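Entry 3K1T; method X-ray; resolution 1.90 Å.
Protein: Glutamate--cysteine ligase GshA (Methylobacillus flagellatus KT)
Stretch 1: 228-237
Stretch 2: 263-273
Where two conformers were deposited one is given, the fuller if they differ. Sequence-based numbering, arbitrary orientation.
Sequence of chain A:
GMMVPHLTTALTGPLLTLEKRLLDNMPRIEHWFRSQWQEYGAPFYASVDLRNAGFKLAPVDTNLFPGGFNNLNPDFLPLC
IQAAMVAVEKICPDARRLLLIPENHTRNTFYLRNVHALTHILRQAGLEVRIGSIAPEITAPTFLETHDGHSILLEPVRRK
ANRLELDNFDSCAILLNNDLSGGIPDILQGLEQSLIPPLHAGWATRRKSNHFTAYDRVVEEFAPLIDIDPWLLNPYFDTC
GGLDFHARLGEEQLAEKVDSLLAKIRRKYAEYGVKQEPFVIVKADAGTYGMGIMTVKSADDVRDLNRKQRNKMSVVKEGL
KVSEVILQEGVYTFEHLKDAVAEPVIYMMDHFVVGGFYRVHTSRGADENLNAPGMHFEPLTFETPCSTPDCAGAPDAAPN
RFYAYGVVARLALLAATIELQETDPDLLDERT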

ATOM      1  N   ILE A 228     -12.480 -25.967  -7.316  1.00 16.54           N
ATOM      2  CA  ILE A 228     -13.513 -25.384  -8.179  1.00 16.32           C
ATOM      3  C   ILE A 228     -13.333 -25.940  -9.608  1.00 15.92           C
ATOM      4  O   ILE A 228     -12.213 -26.305  -9.997  1.00 15.91           O
ATOM      5  N   ASP A 229     -14.437 -26.039 -10.370  1.00 14.27           N
ATOM      6  CA  ASP A 229     -14.393 -26.349 -11.801  1.00 14.80           C
ATOM      7  C   ASP A 229     -13.575 -25.223 -12.493  1.00 13.59           C
ATOM      8  O   ASP A 229     -13.986 -24.085 -12.433  1.00 13.69           O
ATOM      9  N   PRO A 230     -12.427 -25.531 -13.123  1.00 13.96           N
ATOM     10  CA  PRO A 230     -11.639 -24.472 -13.765  1.00 13.72           C
ATOM     11  C   PRO A 230     -12.386 -23.684 -14.824  1.00 13.73           C
ATOM     12  O   PRO A 230     -12.011 -22.541 -15.090  1.00 13.25           O
ATOM     13  N   TRP A 231     -13.418 -24.292 -15.428  1.00 13.58           N
ATOM     14  CA  TRP A 231     -14.230 -23.631 -16.453  1.00 13.25           C
ATOM     15  C   TRP A 231     -14.949 -22.396 -15.906  1.00 13.96           C
ATOM     16  O   TRP A 231     -15.201 -21.449 -16.646  1.00 13.23           O
ATOM     17  N   LEU A 232     -15.198 -22.355 -14.595  1.00 13.49           N
ATOM     18  CA  LEU A 232     -15.858 -21.182 -13.997  1.00 14.32           C
ATOM     19  C   LEU A 232     -14.977 -19.914 -14.053  1.00 14.24           C
ATOM     20  O   LEU A 232     -15.495 -18.808 -13.898  1.00 15.13           O
ATOM     21  N   LEU A 233     -13.672 -20.094 -14.267  1.00 13.60           N
ATOM     22  CA  LEU A 233     -12.703 -19.010 -14.283  1.00 14.40           C
ATOM     23  C   LEU A 233     -12.054 -18.791 -15.657  1.00 14.12           C
ATOM     24  O   LEU A 233     -11.266 -17.875 -15.820  1.00 13.94           O
ATOM     25  N   ASN A 234     -12.316 -19.660 -16.633  1.00 13.93           N
ATOM     26  CA  ASN A 234     -11.467 -19.719 -17.818  1.00 13.49           C
ATOM     27  C   ASN A 234     -12.248 -20.039 -19.097  1.00 13.77           C
ATOM     28  O   ASN A 234     -12.829 -21.107 -19.202  1.00 15.10           O
ATOM     29  N   PRO A 235     -12.238 -19.129 -20.088  1.00 13.71           N
ATOM     30  CA  PRO A 235     -12.921 -19.503 -21.348  1.00 13.91           C
ATOM     31  C   PRO A 235     -12.130 -20.563 -22.127  1.00 13.29           C
ATOM     32  O   PRO A 235     -10.887 -20.521 -22.145  1.00 13.44           O
ATOM     33  N   TYR A 236     -12.828 -21.482 -22.796  1.00 12.39           N
ATOM     34  CA  TYR A 236     -12.165 -22.404 -23.718  1.00 12.28           C
ATOM     35  C   TYR A 236     -11.591 -21.595 -24.877  1.00 12.58           C
ATOM     36  O   TYR A 236     -12.096 -20.514 -25.226  1.00 12.85           O
ATOM     37  N   PHE A 237     -10.552 -22.123 -25.499  1.00 13.68           N
ATOM     38  CA  PHE A 237     -10.060 -21.531 -26.749  1.00 13.74           C
ATOM     39  C   PHE A 237      -9.422 -22.568 -27.687  1.00 13.68           C
ATOM     40  O   PHE A 237      -9.109 -23.697 -27.306  1.00 13.12           O
ATOM     41  N   ALA A 263     -19.420 -26.729 -29.494  1.00 15.64           N
ATOM     42  CA  ALA A 263     -19.860 -27.985 -28.868  1.00 16.21           C
ATOM     43  C   ALA A 263     -19.337 -28.122 -27.429  1.00 16.16           C
ATOM     44  O   ALA A 263     -20.070 -28.555 -26.541  1.00 15.84           O
ATOM     45  N   LYS A 264     -18.074 -27.758 -27.194  1.00 15.52           N
ATOM     46  CA  LYS A 264     -17.528 -27.771 -25.842  1.00 15.47           C
ATOM     47  C   LYS A 264     -18.286 -26.814 -24.904  1.00 14.54           C
ATOM     48  O   LYS A 264     -18.547 -27.153 -23.735  1.00 14.97           O
ATOM     49  N   ILE A 265     -18.605 -25.619 -25.401  1.00 13.59           N
ATOM     50  CA  ILE A 265     -19.339 -24.618 -24.624  1.00 13.90           C
ATOM     51  C   ILE A 265     -20.761 -25.135 -24.327  1.00 14.49           C
ATOM     52  O   ILE A 265     -21.240 -25.055 -23.199  1.00 14.49           O
ATOM     53  N   ARG A 266     -21.415 -25.705 -25.328  1.00 14.97           N
ATOM     54  CA  ARG A 266     -22.723 -26.298 -25.136  1.00 15.78           C
ATOM     55  C   ARG A 266     -22.748 -27.331 -24.011  1.00 15.55           C
ATOM     56  O   ARG A 266     -23.715 -27.338 -23.244  1.00 15.30           O
ATOM     57  N   ARG A 267     -21.722 -28.191 -23.902  1.00 15.90           N
ATOM     58  CA  ARG A 267     -21.666 -29.184 -22.817  0.50 16.66           C
ATOM     59  C   ARG A 267     -21.685 -28.522 -21.451  1.00 16.16           C
ATOM     60  O   ARG A 267     -22.405 -28.959 -20.526  1.00 14.84           O
ATOM     61  N   LYS A 268     -20.867 -27.469 -21.305  1.00 15.58           N
ATOM     62  CA  LYS A 268     -20.851 -26.736 -20.040  1.00 15.10           C
ATOM     63  C   LYS A 268     -22.150 -25.983 -19.761  1.00 14.51           C
ATOM     64  O   LYS A 268     -22.615 -25.961 -18.600  1.00 15.44           O
ATOM     65  N   TYR A 269     -22.766 -25.407 -20.793  1.00 13.98           N
ATOM     66  CA  TYR A 269     -24.030 -24.687 -20.634  1.00 13.75           C
ATOM     67  C   TYR A 269     -25.127 -25.661 -20.176  1.00 14.05           C
ATOM     68  O   TYR A 269     -25.930 -25.320 -19.301  1.00 12.96           O
ATOM     69  N   ALA A 270     -25.098 -26.888 -20.699  1.00 14.19           N
ATOM     70  CA  ALA A 270     -26.047 -27.935 -20.271  1.00 15.65           C
ATOM     71  C   ALA A 270     -25.812 -28.327 -18.804  1.00 15.25           C
ATOM     72  O   ALA A 270     -26.766 -28.389 -18.006  1.00 16.16           O
ATOM     73  N   GLU A 271     -24.550 -28.536 -18.446  1.00 15.42           N
ATOM     74  CA  GLU A 271     -24.175 -28.873 -17.085  1.00 15.59           C
ATOM     75  C   GLU A 271     -24.741 -27.839 -16.085  1.00 15.64           C
ATOM     76  O   GLU A 271     -25.233 -28.213 -15.022  1.00 15.19           O
ATOM     77  N   TYR A 272     -24.646 -26.560 -16.421  1.00 14.71           N
ATOM     78  CA  TYR A 272     -25.004 -25.502 -15.493  1.00 14.99           C
ATOM     79  C   TYR A 272     -26.395 -24.878 -15.733  1.00 15.57           C
ATOM     80  O   TYR A 272     -26.762 -23.947 -15.046  1.00 15.60           O
ATOM     81  N   GLY A 273     -27.175 -25.416 -16.669  1.00 15.29           N
ATOM     82  CA  GLY A 273     -28.539 -24.941 -16.926  1.00 15.86           C
ATOM     83  C   GLY A 273     -28.636 -23.584 -17.590  1.00 16.50           C
ATOM     84  O   GLY A 273     -29.612 -22.852 -17.377  1.00 17.61           O
TER

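Which side chains fill the gap between the loop and the helix? From the loop, Asp229, Trp231 and Tyr236 direct their CA-to-CB bonds toward the helix; Lys264, Lys268, Glu271 and Tyr272 answer from the helix, spaced so that they share one side of it. Pro230 and Phe237 point away.

How is the carboxylate of Asp229 held? Its CA-to-CB bond points toward the helix, and with chi1 t the carboxylate reaches Lys268 and Tyr272; its two oxygens take different partners. Asp229 OD1 accepts a hydrogen bond from the backbone N of Trp231 at 3.0 Å, which ties the side chain back to its own loop. Asp229 OD2 accepts from Tyr272 OH at 2.7 Å and forms a salt bridge with Lys268 NZ at 2.6 Å. Lys268, m at chi1 and chi2 and then t, t, brings the same NZ within 2.8 Å of Glu271 OE1, so the ammonium lies between two acids. Water 2 donates to Glu271 OE2 at 2.7 Å, close to where the carboxylates approach.

What does Trp231 rest against? Its t rotamer, with chi2 at 80°, lays the indole against the helix. Lys268 CB sits over the face of the six-membered ring, 3.5 Å from Trp231 CE2, while Tyr269 CE1 meets the ring edge, 3.8 Å from Trp231 CZ2. The Tyr272 ring is nearly parallel but slid aside, and Leu232 CD2 covers a face of that tyrosine, 3.9 Å from its CZ.

How does Tyr236 close the other end? Its CA-to-CB bond points toward the helix and, with chi1 m, the ring packs on Lys264, with Lys264 CE over one face and NZ making an off-centre cation-pi contact. Water 3 bridges Tyr236 OH and Lys264 O, 2.8 Å from each; water 4 links Lys264 NZ, at 2.7 Å, to Phe237 O, at 2.9 Å.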

ATOM      1  CB  ILE A 228     -13.441 -23.844  -8.142  1.00 16.74           C
ATOM      2  CG1 ILE A 228     -14.696 -23.164  -8.705  1.00 20.06           C
ATOM      3  CG2 ILE A 228     -12.231 -23.326  -8.976  1.00 15.98           C
ATOM      4  CD1 ILE A 228     -15.849 -23.021  -7.751  1.00 22.81           C
ATOM      5  CB  ASP A 229     -15.844 -26.374 -12.356  1.00 13.73           C
ATOM      6  CG  ASP A 229     -15.926 -26.696 -13.842  1.00 14.70           C
ATOM      7  OD1 ASP A 229     -14.879 -26.795 -14.505  1.00 14.62           O
ATOM      8  OD2 ASP A 229     -17.060 -26.853 -14.374  1.00 13.96           O
ATOM      9  CB  PRO A 230     -10.462 -25.233 -14.389  1.00 14.84           C
ATOM     10  CG  PRO A 230     -10.924 -26.632 -14.504  1.00 15.56           C
ATOM     11  CD  PRO A 230     -11.800 -26.855 -13.328  1.00 14.98           C
ATOM     12  CB  TRP A 231     -15.221 -24.610 -17.116  1.00 13.26           C
ATOM     13  CG  TRP A 231     -16.014 -23.970 -18.236  1.00 12.77           C
ATOM     14  CD1 TRP A 231     -15.583 -23.759 -19.513  1.00 14.15           C
ATOM     15  CD2 TRP A 231     -17.345 -23.453 -18.178  1.00 13.53           C
ATOM     16  NE1 TRP A 231     -16.553 -23.161 -20.256  1.00 13.79           N
ATOM     17  CE2 TRP A 231     -17.649 -22.939 -19.463  1.00 12.62           C
ATOM     18  CE3 TRP A 231     -18.306 -23.347 -17.162  1.00 13.96           C
ATOM     19  CZ2 TRP A 231     -18.860 -22.324 -19.762  1.00 10.95           C
ATOM     20  CZ3 TRP A 231     -19.515 -22.728 -17.451  1.00 12.46           C
ATOM     21  CH2 TRP A 231     -19.799 -22.246 -18.738  1.00 13.28           C
ATOM     22  CB  LEU A 232     -16.293 -21.476 -12.566  1.00 13.84           C
ATOM     23  CG  LEU A 232     -17.354 -22.588 -12.430  1.00 16.75           C
ATOM     24  CD1 LEU A 232     -17.772 -22.728 -10.906  1.00 18.97           C
ATOM     25  CD2 LEU A 232     -18.547 -22.436 -13.371  1.00 16.44           C
ATOM     26  CB  LEU A 233     -11.573 -19.351 -13.310  1.00 14.95           C
ATOM     27  CG  LEU A 233     -11.860 -19.454 -11.825  1.00 18.33           C
ATOM     28  CD1 LEU A 233     -10.665 -20.062 -11.088  1.00 20.14           C
ATOM     29  CD2 LEU A 233     -12.194 -18.050 -11.311  1.00 19.25           C
ATOM     30  CB  ASN A 234     -10.380 -20.775 -17.579  1.00 13.20           C
ATOM     31  CG  ASN A 234      -9.258 -20.722 -18.615  1.00 14.22           C
ATOM     32  OD1 ASN A 234      -9.204 -19.814 -19.462  1.00 14.35           O
ATOM     33  ND2 ASN A 234      -8.382 -21.696 -18.557  1.00 14.34           N
ATOM     34  CB  PRO A 235     -12.953 -18.178 -22.145  1.00 14.12           C
ATOM     35  CG  PRO A 235     -12.581 -17.091 -21.155  1.00 14.39           C
ATOM     36  CD  PRO A 235     -11.665 -17.777 -20.165  1.00 13.38           C
ATOM     37  CB  TYR A 236     -13.168 -23.414 -24.293  1.00 12.77           C
ATOM     38  CG  TYR A 236     -13.698 -24.456 -23.333  1.00 11.54           C
ATOM     39  CD1 TYR A 236     -12.835 -25.216 -22.549  1.00 14.80           C
ATOM     40  CD2 TYR A 236     -15.070 -24.694 -23.231  1.00 11.65           C
ATOM     41  CE1 TYR A 236     -13.326 -26.206 -21.693  1.00 16.40           C
ATOM     42  CE2 TYR A 236     -15.565 -25.670 -22.417  1.00 12.64           C
ATOM     43  CZ  TYR A 236     -14.699 -26.433 -21.647  1.00 14.55           C
ATOM     44  OH  TYR A 236     -15.199 -27.408 -20.821  1.00 16.18           O
ATOM     45  CB  PHE A 237      -9.095 -20.362 -26.469  1.00 14.05           C
ATOM     46  CG  PHE A 237      -7.685 -20.784 -26.157  1.00 14.28           C
ATOM     47  CD1 PHE A 237      -7.349 -21.254 -24.902  1.00 16.10           C
ATOM     48  CD2 PHE A 237      -6.695 -20.726 -27.132  1.00 16.62           C
ATOM     49  CE1 PHE A 237      -6.052 -21.688 -24.609  1.00 15.78           C
ATOM     50  CE2 PHE A 237      -5.388 -21.165 -26.841  1.00 17.46           C
ATOM     51  CZ  PHE A 237      -5.079 -21.646 -25.583  1.00 15.59           C
ATOM     52  CB  ALA A 263     -19.447 -29.201 -29.717  1.00 16.49           C
ATOM     53  CB  LYS A 264     -16.043 -27.393 -25.826  1.00 16.08           C
ATOM     54  CG  LYS A 264     -15.100 -28.451 -26.403  1.00 18.70           C
ATOM     55  CD  LYS A 264     -13.627 -28.030 -26.357  1.00 22.30           C
ATOM     56  CE  LYS A 264     -13.060 -28.064 -24.969  1.00 27.51           C
ATOM     57  NZ  LYS A 264     -11.595 -27.598 -24.902  1.00 32.37           N
ATOM     58  CB  ILE A 265     -19.398 -23.238 -25.317  1.00 13.44           C
ATOM     59  CG1 ILE A 265     -18.002 -22.663 -25.583  1.00 13.18           C
ATOM     60  CG2 ILE A 265     -20.203 -22.236 -24.493  1.00 13.89           C
ATOM     61  CD1 ILE A 265     -18.011 -21.568 -26.673  1.00 10.90           C
ATOM     62  CB  ARG A 266     -23.244 -26.961 -26.427  1.00 15.80           C
ATOM     63  CG  ARG A 266     -23.808 -26.004 -27.410  1.00 20.36           C
ATOM     64  CD  ARG A 266     -24.742 -26.735 -28.420  1.00 24.37           C
ATOM     65  NE  ARG A 266     -24.003 -27.697 -29.232  1.00 26.87           N
ATOM     66  CZ  ARG A 266     -23.288 -27.407 -30.329  1.00 28.02           C
ATOM     67  NH1 ARG A 266     -23.204 -26.168 -30.821  1.00 26.53           N
ATOM     68  NH2 ARG A 266     -22.684 -28.399 -30.966  1.00 31.02           N
ATOM     69  CB  ARG A 267     -20.410 -30.043 -22.891  0.50 17.16           C
ATOM     70  CG  ARG A 267     -20.432 -31.112 -23.920  0.50 20.93           C
ATOM     71  CD  ARG A 267     -19.211 -32.000 -23.771  0.50 24.04           C
ATOM     72  NE  ARG A 267     -19.139 -32.616 -22.448  0.50 27.22           N
ATOM     73  CZ  ARG A 267     -18.147 -33.399 -22.044  0.50 29.77           C
ATOM     74  NH1 ARG A 267     -17.130 -33.674 -22.851  0.50 32.22           N
ATOM     75  NH2 ARG A 267     -18.169 -33.905 -20.831  0.50 30.56           N
ATOM     76  CB  LYS A 268     -19.605 -25.823 -19.943  1.00 15.41           C
ATOM     77  CG  LYS A 268     -18.325 -26.568 -19.604  1.00 15.71           C
ATOM     78  CD  LYS A 268     -18.309 -26.997 -18.144  1.00 16.48           C
ATOM     79  CE  LYS A 268     -17.203 -27.935 -17.771  1.00 18.12           C
ATOM     80  NZ  LYS A 268     -17.340 -28.470 -16.377  1.00 17.04           N
ATOM     81  CB  TYR A 269     -24.403 -23.930 -21.921  1.00 13.85           C
ATOM     82  CG  TYR A 269     -23.677 -22.591 -22.142  1.00 11.87           C
ATOM     83  CD1 TYR A 269     -22.511 -22.264 -21.473  1.00 13.10           C
ATOM     84  CD2 TYR A 269     -24.185 -21.655 -23.009  1.00 12.59           C
ATOM     85  CE1 TYR A 269     -21.868 -21.045 -21.697  1.00 12.33           C
ATOM     86  CE2 TYR A 269     -23.568 -20.452 -23.225  1.00 13.98           C
ATOM     87  CZ  TYR A 269     -22.412 -20.140 -22.548  1.00 12.85           C
ATOM     88  OH  TYR A 269     -21.775 -18.928 -22.768  1.00 13.95           O
ATOM     89  CB  ALA A 270     -25.977 -29.165 -21.206  1.00 14.80           C
ATOM     90  CB  GLU A 271     -22.664 -28.948 -16.949  1.00 15.84           C
ATOM     91  CG  GLU A 271     -22.174 -29.267 -15.524  1.00 18.17           C
ATOM     92  CD  GLU A 271     -20.665 -29.449 -15.404  1.00 19.00           C
ATOM     93  OE1 GLU A 271     -19.956 -29.428 -16.433  1.00 18.26           O
ATOM     94  OE2 GLU A 271     -20.193 -29.634 -14.258  1.00 21.49           O
ATOM     95  CB  TYR A 272     -23.888 -24.449 -15.486  1.00 15.57           C
ATOM     96  CG  TYR A 272     -22.639 -24.949 -14.790  1.00 14.44           C
ATOM     97  CD1 TYR A 272     -22.615 -25.137 -13.401  1.00 16.18           C
ATOM     98  CD2 TYR A 272     -21.495 -25.253 -15.500  1.00 14.87           C
ATOM     99  CE1 TYR A 272     -21.471 -25.591 -12.737  1.00 14.76           C
ATOM    100  CE2 TYR A 272     -20.333 -25.667 -14.854  1.00 14.23           C
ATOM    101  CZ  TYR A 272     -20.336 -25.852 -13.470  1.00 15.22           C
ATOM    102  OH  TYR A 272     -19.194 -26.290 -12.858  1.00 15.84           O
TER
HETATM  103  O   HOH W   1     -14.113 -28.432 -16.301  1.00 24.07           O
HETATM  104  O   HOH W   2     -17.549 -30.199 -13.820  1.00 35.02           O
HETATM  105  O   HOH W   3     -17.047 -29.004 -22.283  1.00 13.42           O
HETATM  106  O   HOH W   4     -11.199 -25.646 -26.690  1.00 34.34           O